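Local coordinates for protein branched-chain-amino-acid aminotransferase (Pseudomonas sp. UW4, PDB 6JIF) that catalyses pyridoxal-phosphate-dependent transfer of amino groups between branched-chain amino acids and 2-oxo acids, at residues 98-101 / 102-106; 115-118 / 119-123; 258-261 / 262-265; 266-269 / 270-274; 105-109 / 110-114. All coordinates share one frame; numbering follows the deposited sequence.

Contact 1 (98-101 / 102-106); sequences QNAL and RMQRS. With PLP (pyridoxal-5'-phosphate), chain D.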
# COMPACT_ATOMS: atom_id res chain seq x y z
N GLN B 98 -10.91 -2.96 20.96
CA GLN B 98 -10.68 -3.84 19.80
C GLN B 98 -9.92 -3.11 18.69
O GLN B 98 -9.09 -3.73 17.99
CB GLN B 98 -12.01 -4.39 19.25
CG GLN B 98 -12.65 -5.41 20.19
CD GLN B 98 -11.79 -6.62 20.36
OE1 GLN B 98 -11.22 -7.16 19.38
NE2 GLN B 98 -11.62 -7.03 21.60
N ASN B 99 -10.20 -1.81 18.50
CA ASN B 99 -9.41 -1.03 17.57
C ASN B 99 -7.96 -0.97 18.00
O ASN B 99 -7.06 -1.07 17.17
CB ASN B 99 -9.96 0.39 17.49
CG ASN B 99 -11.35 0.38 16.95
OD1 ASN B 99 -12.30 0.35 17.72
ND2 ASN B 99 -11.48 0.30 15.63
N ALA B 100 -7.74 -0.76 19.30
CA ALA B 100 -6.36 -0.71 19.80
C ALA B 100 -5.62 -2.00 19.49
O ALA B 100 -4.49 -1.97 19.02
CB ALA B 100 -6.31 -0.45 21.30
N LEU B 101 -6.27 -3.15 19.74
CA LEU B 101 -5.61 -4.43 19.50
C LEU B 101 -5.27 -4.59 18.01
O LEU B 101 -4.16 -5.00 17.63
CB LEU B 101 -6.50 -5.59 19.97
CG LEU B 101 -6.63 -5.70 21.51
CD1 LEU B 101 -7.88 -6.51 22.01
CD2 LEU B 101 -5.34 -6.28 22.16
N ARG B 102 -6.24 -4.28 17.16
CA ARG B 102 -5.99 -4.44 15.74
C ARG B 102 -4.90 -3.51 15.26
O ARG B 102 -4.09 -3.87 14.41
CB ARG B 102 -7.26 -4.24 14.91
CG ARG B 102 -7.00 -4.62 13.43
CD ARG B 102 -8.40 -4.72 12.68
NE ARG B 102 -9.07 -3.41 12.71
CZ ARG B 102 -10.35 -3.20 12.41
NH1 ARG B 102 -11.09 -4.24 12.09
NH2 ARG B 102 -10.87 -1.97 12.42
N MET B 103 -4.88 -2.28 15.76
CA MET B 103 -3.84 -1.39 15.29
C MET B 103 -2.48 -1.84 15.78
O MET B 103 -1.49 -1.63 15.09
CB MET B 103 -4.13 0.05 15.71
CG MET B 103 -3.51 1.06 14.73
SD MET B 103 -3.83 2.81 15.11
CE MET B 103 -2.72 2.90 16.53
N GLN B 104 -2.40 -2.43 16.98
CA GLN B 104 -1.13 -3.00 17.40
C GLN B 104 -0.66 -4.05 16.40
O GLN B 104 0.53 -4.09 16.04
CB GLN B 104 -1.26 -3.58 18.82
CG GLN B 104 -1.52 -2.49 19.88
CD GLN B 104 -2.23 -2.95 21.13
OE1 GLN B 104 -2.49 -4.16 21.35
NE2 GLN B 104 -2.54 -1.99 21.99
N ARG B 105 -1.59 -4.87 15.89
CA ARG B 105 -1.15 -5.87 14.93
C ARG B 105 -0.77 -5.22 13.59
O ARG B 105 0.19 -5.66 12.95
CB ARG B 105 -2.23 -6.94 14.78
CG ARG B 105 -2.73 -7.46 16.16
CD ARG B 105 -3.53 -8.74 16.02
NE ARG B 105 -4.64 -8.58 15.07
CZ ARG B 105 -5.88 -8.25 15.44
NH1 ARG B 105 -6.17 -8.07 16.73
NH2 ARG B 105 -6.83 -8.08 14.54
N SER B 106 -1.51 -4.18 13.12
CA SER B 106 -1.14 -3.56 11.84
C SER B 106 0.23 -2.85 11.93
O SER B 106 1.09 -2.94 11.04
CB SER B 106 -2.21 -2.54 11.41
OG SER B 106 -3.51 -3.16 11.39
N1 PLP D . -13.08 -5.56 5.46
C2 PLP D . -12.06 -4.74 5.06
C2A PLP D . -11.30 -5.16 3.84
C3 PLP D . -11.73 -3.61 5.81
O3 PLP D . -10.66 -2.84 5.42
C4 PLP D . -12.48 -3.28 6.96
C4A PLP D . -12.03 -2.18 7.91
C5 PLP D . -13.54 -4.15 7.31
C6 PLP D . -13.79 -5.26 6.57
C5A PLP D . -14.48 -3.92 8.45
O4P PLP D . -13.81 -3.75 9.63
P PLP D . -14.57 -3.07 10.86
O1P PLP D . -15.85 -3.82 11.14
O2P PLP D . -13.57 -3.27 12.00
O3P PLP D . -14.90 -1.61 10.57

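Contact 2 (115-118 / 119-123); sequences VDTE and QFIEA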
# COMPACT_ATOMS: atom_id res chain seq x y z
N VAL B 115 0.95 1.55 19.80
CA VAL B 115 0.30 2.39 20.79
C VAL B 115 -0.39 1.44 21.76
O VAL B 115 -1.26 0.67 21.33
CB VAL B 115 -0.70 3.36 20.15
CG1 VAL B 115 -1.37 4.28 21.22
CG2 VAL B 115 0.01 4.18 19.10
N ASP B 116 0.01 1.48 23.04
CA ASP B 116 -0.60 0.57 24.01
C ASP B 116 -2.07 0.94 24.22
O ASP B 116 -2.53 2.04 23.94
CB ASP B 116 0.18 0.56 25.33
CG ASP B 116 0.18 1.90 26.03
OD1 ASP B 116 -0.80 2.23 26.77
OD2 ASP B 116 1.19 2.61 25.87
N THR B 117 -2.81 -0.05 24.71
CA THR B 117 -4.27 0.04 24.70
C THR B 117 -4.79 1.19 25.56
O THR B 117 -5.70 1.91 25.16
CB THR B 117 -4.84 -1.30 25.17
OG1 THR B 117 -4.51 -2.28 24.20
CG2 THR B 117 -6.39 -1.19 25.33
N GLU B 118 -4.19 1.41 26.74
CA GLU B 118 -4.76 2.47 27.59
C GLU B 118 -4.45 3.84 27.01
O GLU B 118 -5.32 4.70 26.98
CB GLU B 118 -4.29 2.34 29.05
CG GLU B 118 -4.97 1.15 29.78
CD GLU B 118 -6.52 1.10 29.58
OE1 GLU B 118 -7.24 2.06 29.98
OE2 GLU B 118 -7.03 0.11 29.00
N GLN B 119 -3.24 4.02 26.45
CA GLN B 119 -2.91 5.25 25.72
C GLN B 119 -3.88 5.48 24.56
O GLN B 119 -4.41 6.60 24.36
CB GLN B 119 -1.46 5.15 25.23
CG GLN B 119 -0.88 6.29 24.35
CD GLN B 119 0.61 6.04 23.86
OE1 GLN B 119 1.22 4.97 24.14
NE2 GLN B 119 1.19 7.03 23.16
N PHE B 120 -4.13 4.42 23.77
CA PHE B 120 -5.01 4.52 22.62
C PHE B 120 -6.40 4.96 23.04
O PHE B 120 -6.95 5.92 22.49
CB PHE B 120 -5.03 3.16 21.89
CG PHE B 120 -5.87 3.14 20.62
CD1 PHE B 120 -7.26 2.91 20.69
CD2 PHE B 120 -5.30 3.33 19.39
CE1 PHE B 120 -8.04 2.85 19.54
CE2 PHE B 120 -6.06 3.29 18.24
CZ PHE B 120 -7.42 3.04 18.30
N ILE B 121 -6.99 4.27 24.04
CA ILE B 121 -8.37 4.55 24.40
C ILE B 121 -8.50 5.94 25.01
O ILE B 121 -9.43 6.67 24.68
CB ILE B 121 -8.92 3.46 25.34
CG1 ILE B 121 -8.90 2.09 24.64
CG2 ILE B 121 -10.30 3.87 25.89
CD1 ILE B 121 -9.44 0.96 25.51
N GLU B 122 -7.53 6.34 25.85
CA GLU B 122 -7.54 7.68 26.44
C GLU B 122 -7.44 8.76 25.37
O GLU B 122 -8.10 9.80 25.48
CB GLU B 122 -6.39 7.85 27.45
CG GLU B 122 -6.63 7.12 28.76
CD GLU B 122 -8.00 7.39 29.40
OE1 GLU B 122 -8.49 8.54 29.43
OE2 GLU B 122 -8.58 6.42 29.92
N ALA B 123 -6.63 8.54 24.34
CA ALA B 123 -6.56 9.52 23.26
C ALA B 123 -7.90 9.64 22.55
O ALA B 123 -8.34 10.75 22.20
CB ALA B 123 -5.48 9.15 22.24

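Contact 3 (258-261 / 262-265); sequences PNSP and SVLP. With PLP (pyridoxal-5'-phosphate), chain D.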
# COMPACT_ATOMS: atom_id res chain seq x y z
N PRO B 258 -16.52 -15.64 6.02
CA PRO B 258 -15.22 -16.19 5.60
C PRO B 258 -14.15 -16.15 6.65
O PRO B 258 -14.08 -15.24 7.48
CB PRO B 258 -14.82 -15.29 4.40
CG PRO B 258 -16.20 -14.87 3.79
CD PRO B 258 -17.02 -14.63 5.07
N ASN B 259 -13.27 -17.15 6.59
CA ASN B 259 -12.11 -17.26 7.46
C ASN B 259 -10.93 -17.59 6.57
O ASN B 259 -10.98 -18.58 5.83
CB ASN B 259 -12.36 -18.36 8.49
CG ASN B 259 -11.22 -18.52 9.47
OD1 ASN B 259 -10.46 -17.60 9.69
ND2 ASN B 259 -11.16 -19.66 10.11
N SER B 260 -9.92 -16.74 6.56
CA SER B 260 -8.71 -17.04 5.79
C SER B 260 -7.63 -16.08 6.26
O SER B 260 -7.94 -15.03 6.84
CB SER B 260 -8.94 -16.89 4.29
OG SER B 260 -8.48 -15.64 3.81
N PRO B 261 -6.36 -16.39 5.99
CA PRO B 261 -5.28 -15.49 6.44
C PRO B 261 -5.32 -14.11 5.81
O PRO B 261 -4.70 -13.19 6.38
CB PRO B 261 -4.00 -16.25 6.05
CG PRO B 261 -4.42 -17.73 5.95
CD PRO B 261 -5.87 -17.68 5.47
N SER B 262 -6.05 -13.90 4.69
CA SER B 262 -6.07 -12.61 4.00
C SER B 262 -7.33 -11.79 4.24
O SER B 262 -7.37 -10.63 3.84
CB SER B 262 -5.83 -12.79 2.50
OG SER B 262 -6.77 -13.72 1.97
N VAL B 263 -8.33 -12.33 4.95
CA VAL B 263 -9.51 -11.56 5.35
C VAL B 263 -9.17 -10.57 6.47
O VAL B 263 -8.54 -10.92 7.48
CB VAL B 263 -10.63 -12.52 5.78
CG1 VAL B 263 -11.85 -11.78 6.35
CG2 VAL B 263 -11.09 -13.40 4.62
N LEU B 264 -9.68 -9.36 6.36
CA LEU B 264 -9.52 -8.36 7.42
C LEU B 264 -10.43 -8.70 8.60
O LEU B 264 -11.65 -8.82 8.42
CB LEU B 264 -9.85 -6.97 6.86
CG LEU B 264 -9.42 -5.72 7.64
CD1 LEU B 264 -10.25 -5.56 8.87
CD2 LEU B 264 -7.96 -5.66 8.06
N PRO B 265 -9.89 -8.90 9.80
CA PRO B 265 -10.75 -9.32 10.92
C PRO B 265 -11.54 -8.14 11.48
O PRO B 265 -11.02 -7.37 12.27
CB PRO B 265 -9.75 -9.86 11.96
CG PRO B 265 -8.43 -9.34 11.52
CD PRO B 265 -8.46 -9.10 10.08
N1 PLP D . -13.08 -5.56 5.46
C2 PLP D . -12.06 -4.74 5.06
C2A PLP D . -11.30 -5.16 3.84
C3 PLP D . -11.73 -3.61 5.81
O3 PLP D . -10.66 -2.84 5.42
C4 PLP D . -12.48 -3.28 6.96
C4A PLP D . -12.03 -2.18 7.91
C5 PLP D . -13.54 -4.15 7.31
C6 PLP D . -13.79 -5.26 6.57
C5A PLP D . -14.48 -3.92 8.45
O4P PLP D . -13.81 -3.75 9.63
P PLP D . -14.57 -3.07 10.86
O1P PLP D . -15.85 -3.82 11.14
O2P PLP D . -13.57 -3.27 12.00
O3P PLP D . -14.90 -1.61 10.57
O HOH W 1 -7.65 -12.97 8.89

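Contact 4 (266-269 / 270-274); sequences GITR and LSLIE. With PLP (pyridoxal-5'-phosphate), chain D.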
# COMPACT_ATOMS: atom_id res chain seq x y z
N GLY B 266 -12.77 -7.96 11.00
CA GLY B 266 -13.51 -6.76 11.34
C GLY B 266 -14.08 -6.82 12.74
O GLY B 266 -14.41 -7.89 13.25
N ILE B 267 -14.19 -5.63 13.35
CA ILE B 267 -14.81 -5.52 14.69
C ILE B 267 -16.35 -5.61 14.61
O ILE B 267 -16.99 -6.18 15.49
CB ILE B 267 -14.35 -4.20 15.33
CG1 ILE B 267 -12.81 -4.25 15.53
CG2 ILE B 267 -15.01 -3.95 16.71
CD1 ILE B 267 -12.22 -2.87 15.75
N THR B 268 -16.95 -5.07 13.55
CA THR B 268 -18.39 -5.28 13.37
C THR B 268 -18.68 -6.75 13.21
O THR B 268 -19.58 -7.28 13.86
CB THR B 268 -18.90 -4.46 12.19
OG1 THR B 268 -18.34 -3.13 12.26
CG2 THR B 268 -20.48 -4.42 12.14
N ARG B 269 -17.87 -7.45 12.40
CA ARG B 269 -18.07 -8.89 12.26
C ARG B 269 -17.95 -9.62 13.59
O ARG B 269 -18.76 -10.50 13.91
CB ARG B 269 -17.04 -9.45 11.26
CG ARG B 269 -17.11 -10.96 11.14
CD ARG B 269 -15.93 -11.47 10.27
NE ARG B 269 -14.73 -11.66 11.07
CZ ARG B 269 -13.53 -12.01 10.59
NH1 ARG B 269 -13.35 -12.20 9.29
NH2 ARG B 269 -12.51 -12.17 11.42
N LEU B 270 -16.91 -9.31 14.36
CA LEU B 270 -16.75 -9.91 15.67
C LEU B 270 -17.95 -9.63 16.57
O LEU B 270 -18.40 -10.52 17.31
CB LEU B 270 -15.47 -9.37 16.31
CG LEU B 270 -15.18 -9.90 17.71
CD1 LEU B 270 -14.76 -11.36 17.56
CD2 LEU B 270 -14.03 -9.11 18.41
N SER B 271 -18.45 -8.40 16.52
CA SER B 271 -19.60 -8.02 17.33
C SER B 271 -20.83 -8.80 16.92
O SER B 271 -21.62 -9.23 17.77
CB SER B 271 -19.81 -6.51 17.21
OG SER B 271 -18.69 -5.80 17.79
N LEU B 272 -21.08 -8.91 15.61
CA LEU B 272 -22.23 -9.69 15.14
C LEU B 272 -22.08 -11.16 15.51
O LEU B 272 -23.06 -11.81 15.88
CB LEU B 272 -22.38 -9.52 13.61
CG LEU B 272 -22.78 -8.11 13.15
CD1 LEU B 272 -22.82 -7.98 11.63
CD2 LEU B 272 -24.19 -7.79 13.74
N ILE B 273 -20.87 -11.72 15.42
CA ILE B 273 -20.67 -13.12 15.82
C ILE B 273 -21.04 -13.30 17.28
O ILE B 273 -21.74 -14.24 17.65
CB ILE B 273 -19.23 -13.59 15.51
CG1 ILE B 273 -19.07 -13.77 13.99
CG2 ILE B 273 -18.89 -14.90 16.25
CD1 ILE B 273 -17.62 -13.93 13.51
N GLU B 274 -20.56 -12.37 18.14
CA GLU B 274 -20.83 -12.48 19.57
C GLU B 274 -22.30 -12.26 19.89
O GLU B 274 -22.88 -12.97 20.72
CB GLU B 274 -19.92 -11.51 20.34
CG GLU B 274 -18.47 -12.12 20.36
CD GLU B 274 -17.27 -11.24 20.78
OE1 GLU B 274 -17.25 -10.01 20.59
OE2 GLU B 274 -16.26 -11.86 21.23
N1 PLP D . -13.08 -5.56 5.46
C2 PLP D . -12.06 -4.74 5.06
C2A PLP D . -11.30 -5.16 3.84
C3 PLP D . -11.73 -3.61 5.81
O3 PLP D . -10.66 -2.84 5.42
C4 PLP D . -12.48 -3.28 6.96
C4A PLP D . -12.03 -2.18 7.91
C5 PLP D . -13.54 -4.15 7.31
C6 PLP D . -13.79 -5.26 6.57
C5A PLP D . -14.48 -3.92 8.45
O4P PLP D . -13.81 -3.75 9.63
P PLP D . -14.57 -3.07 10.86
O1P PLP D . -15.85 -3.82 11.14
O2P PLP D . -13.57 -3.27 12.00
O3P PLP D . -14.90 -1.61 10.57

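Contact 5 (105-109 / 110-114); sequences RSCAR and LLMPQ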
# COMPACT_ATOMS: atom_id res chain seq x y z
N ARG B 105 -1.59 -4.87 15.89
CA ARG B 105 -1.15 -5.87 14.93
C ARG B 105 -0.77 -5.22 13.59
O ARG B 105 0.19 -5.66 12.95
CB ARG B 105 -2.23 -6.94 14.78
CG ARG B 105 -2.73 -7.46 16.16
CD ARG B 105 -3.53 -8.74 16.02
NE ARG B 105 -4.64 -8.58 15.07
CZ ARG B 105 -5.88 -8.25 15.44
NH1 ARG B 105 -6.17 -8.07 16.73
NH2 ARG B 105 -6.83 -8.08 14.54
N SER B 106 -1.51 -4.18 13.12
CA SER B 106 -1.14 -3.56 11.84
C SER B 106 0.23 -2.85 11.93
O SER B 106 1.09 -2.94 11.04
CB SER B 106 -2.21 -2.54 11.41
OG SER B 106 -3.51 -3.16 11.39
N CYS B 107 0.45 -2.16 13.05
CA CYS B 107 1.74 -1.54 13.31
C CYS B 107 2.83 -2.59 13.28
O CYS B 107 3.86 -2.41 12.64
CB CYS B 107 1.73 -0.84 14.68
SG CYS B 107 0.90 0.78 14.65
N ALA B 108 2.61 -3.73 13.95
CA ALA B 108 3.68 -4.73 14.00
C ALA B 108 3.99 -5.26 12.62
O ALA B 108 5.16 -5.46 12.28
CB ALA B 108 3.33 -5.88 14.92
N ARG B 109 2.95 -5.46 11.81
CA ARG B 109 3.17 -6.01 10.49
C ARG B 109 4.00 -5.06 9.62
O ARG B 109 4.71 -5.52 8.70
CB ARG B 109 1.81 -6.31 9.86
CG ARG B 109 1.81 -6.89 8.44
CD ARG B 109 2.80 -8.05 8.28
NE ARG B 109 2.47 -9.02 7.23
CZ ARG B 109 3.00 -9.00 6.03
NH1 ARG B 109 3.88 -8.05 5.67
NH2 ARG B 109 2.67 -9.97 5.17
N LEU B 110 3.88 -3.75 9.85
CA LEU B 110 4.64 -2.77 9.07
C LEU B 110 5.90 -2.25 9.80
O LEU B 110 6.49 -1.25 9.37
CB LEU B 110 3.73 -1.58 8.69
CG LEU B 110 2.54 -1.96 7.81
CD1 LEU B 110 1.85 -0.71 7.29
CD2 LEU B 110 2.91 -2.94 6.62
N LEU B 111 6.30 -2.90 10.89
CA LEU B 111 7.45 -2.49 11.69
C LEU B 111 7.30 -1.07 12.31
O LEU B 111 8.30 -0.37 12.51
CB LEU B 111 8.74 -2.59 10.88
CG LEU B 111 8.97 -3.93 10.23
CD1 LEU B 111 10.35 -3.91 9.62
CD2 LEU B 111 8.79 -5.11 11.19
N MET B 112 6.11 -0.64 12.63
CA MET B 112 5.86 0.63 13.34
C MET B 112 5.64 0.43 14.84
O MET B 112 5.15 -0.62 15.27
CB MET B 112 4.63 1.32 12.75
CG MET B 112 4.75 1.51 11.26
SD MET B 112 3.51 2.74 10.61
CE MET B 112 2.00 1.90 10.88
N PRO B 113 6.02 1.42 15.65
CA PRO B 113 5.83 1.29 17.10
C PRO B 113 4.35 1.19 17.40
O PRO B 113 3.53 1.80 16.73
CB PRO B 113 6.43 2.58 17.67
CG PRO B 113 6.53 3.51 16.50
CD PRO B 113 6.70 2.68 15.29
N GLN B 114 4.04 0.42 18.43
CA GLN B 114 2.66 0.19 18.80
C GLN B 114 2.23 1.24 19.83
O GLN B 114 3.04 1.74 20.61
CB GLN B 114 2.49 -1.23 19.34
CG GLN B 114 2.83 -2.27 18.33
CD GLN B 114 2.79 -3.66 18.90
OE1 GLN B 114 2.08 -3.94 19.87
NE2 GLN B 114 3.61 -4.54 18.33

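Contact 1 (98-101 / 102-106)
The carboxamide of N99 and the guanidinium of R102 are drawn up alongside each other, heading the same way, their planes 82° apart, with N99 ND2 4.0 Å from R102 NH2. These are two donors that share an acceptor: E79 OE1 takes a hydrogen bond from N99 and a salt bridge from R102. The edge of the R102 guanidinium faces the PLP phosphate, with the phosphorus in its plane. R102 NH1 bonds PLP O2P at 2.7 Å, and R102 NH2 adds a weak bond to the same oxygen, PLP O2P, at 3.0 Å. Further back, one face of the R105 guanidinium meets R102 CA, 3.6 Å above the plane and toward the rim. R102 reaches the phosphate because CG stands anti to the backbone N (chi1 -172°) and the chain bends late, at chi3 (62°). On another side of the helix the side chains of L101 and Q104 cross obliquely, L101 CD2 lying 3.6 Å from Q104 OE1, while Q104 NE2 turns to V115 O and T117 OG1. Regular i to i+4 bonds run underneath, from M103 N to N99 O at 2.9 Å and from R105 N to L101 O at 3.1 Å. An arginine held by a glutamate and set edge-on to the cofactor's phosphate belongs to the PLP site of this class IV aminotransferase.

Contact 2 (115-118 / 119-123)
D116 holds its CG between the backbone N and the carbonyl carbon (chi1 63°), which folds the carboxylate back over the first turn of the helix onto Q119. There D116 OD1 accepts from Q119 N at 3.0 Å; the bond is straight at hydrogen (165°), but the donor comes in 44° out of the carboxylate plane. D116 is thus the N-cap of helix 117-130. Its backbone works as well: D116 O takes F120 N at 2.9 Å, and the next bond, I121 N to T117 O, follows, also at 2.9 Å. V115, just before the cap, points CG1 back at the helix and crosses the Q119 side chain at about a right angle, with V115 CG1 3.8 Å from Q119 CG. The same methyl, V115 CG1, is 3.9 Å from F120 CB and sits at the edge of the F120 ring, which itself packs on N99, A100 and M103 of helix 96-109. The methyl of T117 packs along I121, T117 CG2 3.7 Å from I121 CD1, while T117 OG1 accepts from Q104 NE2. The exposed carboxylates of E118 and E122 come within 4.6 Å of each other, E118 OE1 to E122 OE2. The helix N-terminus would probably favour the ionised form of D116 and, less strongly, ease the gathering of negative charge at E118 and E122.

Contact 3 (258-261 / 262-265)
Hydrogen bonds close the chain on itself at S260. Its hydroxyl, S260 OG, accepts from S262 N at 3.1 Å (153° at hydrogen), and its carbonyl takes a weak bond from V263 N, 3.3 Å from S260 O. Both serine hydroxyls converge on one carboxylate: S262, with OG between its backbone N and carbonyl carbon (chi1 54°), bonds E239 OE1, and S260 OG bonds E239 OE2. An alanine in place of S260 would probably leave S262 N without its side-chain acceptor and E239 OE2 without the serine that meets it. A water bridges the two sides of the bend, 2.9 Å from S260 O and 2.6 Å from V263 O. The backbone nearby is also bonded by charged and polar side chains, L264 N donating to E240 OE2, L264 O accepting from N245 ND2, and S262 O from R194 NH1. The bend is a type I beta turn from S260 to V263, with P261 and S262 at its corners, in the loop that leads from strand 255-258 to helix 267-278, the first leg of the beta-alpha-beta crossover that runs through that helix to strand 284-287. Apolar contact is carried by V263, whose CG2 comes 4.2 Å from P258 CB; the same methyl, V263 CG2, also packs 3.5 Å from the oxygen S260 OG. Beyond the turn the cofactor takes over. L264 lies across one face of the PLP pyridine ring, with L264 CG 3.6 Å from PLP C3, almost straight above it.

Contact 4 (266-269 / 270-274)
G266 O accepts L270 N at 3.1 Å, and the same i to i+4 spacing pairs I267, T268 and R269 with S271, L272 and I273, G266 being the N-cap of helix 267-278. I267 O is gripped twice by S271: S271 N at 2.8 Å and S271 OG at 2.9 Å reach it from opposite faces of its plane. The hydroxyl gets there because OG is turned beside its own backbone N (chi1 -65°), and R95 NH1 bonds it too. With an alanine at S271, I267 O would probably keep just one of these two donors and R95 would lose a mate. R269 and I273 run alongside each other, R269 CG 3.8 Å from I273 CD1. A bend at chi3 (85°) then carries the guanidinium back toward the start of the helix, where G266 N stands over the centre of one face, 4.0 Å above it. At that start the cofactor docks. I267 N bonds PLP O2P at 2.8 Å; T268 holds the neighbouring oxygen, PLP O1P, with its backbone N at 2.9 Å and, together with it, its hydroxyl OG1. G266 CA lies 3.5 Å from PLP O4P, where there is little room for a side chain. Amides at a helix N-terminus joined by a threonine hydroxyl are the classic way to seat a phosphate, here at the head of the helix of a beta-alpha-beta unit.

Contact 5 (105-109 / 110-114)
C107 O is gripped by two amides. M112 N donates to C107 O at 2.9 Å (158° at hydrogen) from above the carbonyl plane, and L110 N adds a weak bond to C107 O at 3.1 Å. L110 N is shared, since it also gives an ordinary helical bond to S106 O. One step on, L111 N donates to A108 O at 3.1 Å, again from well above the carbonyl plane. The pair M112 to C107 and L111 to A108, with L111 at positive phi (62°), is a Schellman motif ending helix 96-109. Its usual apolar contact is present: C107 SG, turned beside its own backbone N (chi1 -79°), touches the methyl of M112 from the side, C107 SG 4.1 Å from M112 CE, and both side chains rest on C77 and V150 of the neighbouring sheet. The chain then comes back across the helix. Q114 CG lies 4.1 Å from C107 CB, and the extended chain beyond it brings Q114 NE2 to 3.7 Å from A108 CB. Further out, R109, L110 and L111 pack on M214, A210 and S217 of the second subunit, so the helix end also belongs to the dimer interface. Within the turn, L110 O and L111 O accept from Q75 and T161. P113 O fares less well: it is buried 3.5 Å from C107 SG with no clear partner in the model. The reversal thus meets the carbonyls of S106, C107 and A108 with backbone amides, while that one oxygen probably pays a desolvation cost.

Contacts 1, 3 and 4 meet at the cofactor: contact 4 and R102 of contact 1 hold its phosphate, and L264 of contact 3 lies on one face of its ring. They also touch, R102 NH1 lying 3.1 Å from P265 O of contact 3 and N99 ND2 3.3 Å from I267 CD1 of contact 4. Contact 4 begins where contact 3 ends, and R269 NH1 packs 3.3 Å from V263 CG1. Contact 5 shares R105 and S106 with contact 1 and carries the chain away from PLP to contact 2, whose helix packs back on contact 1; there Q104 NE2 is 3.0 Å from T117 OG1. The centres of contacts 2 and 3 are about 26 Å apart.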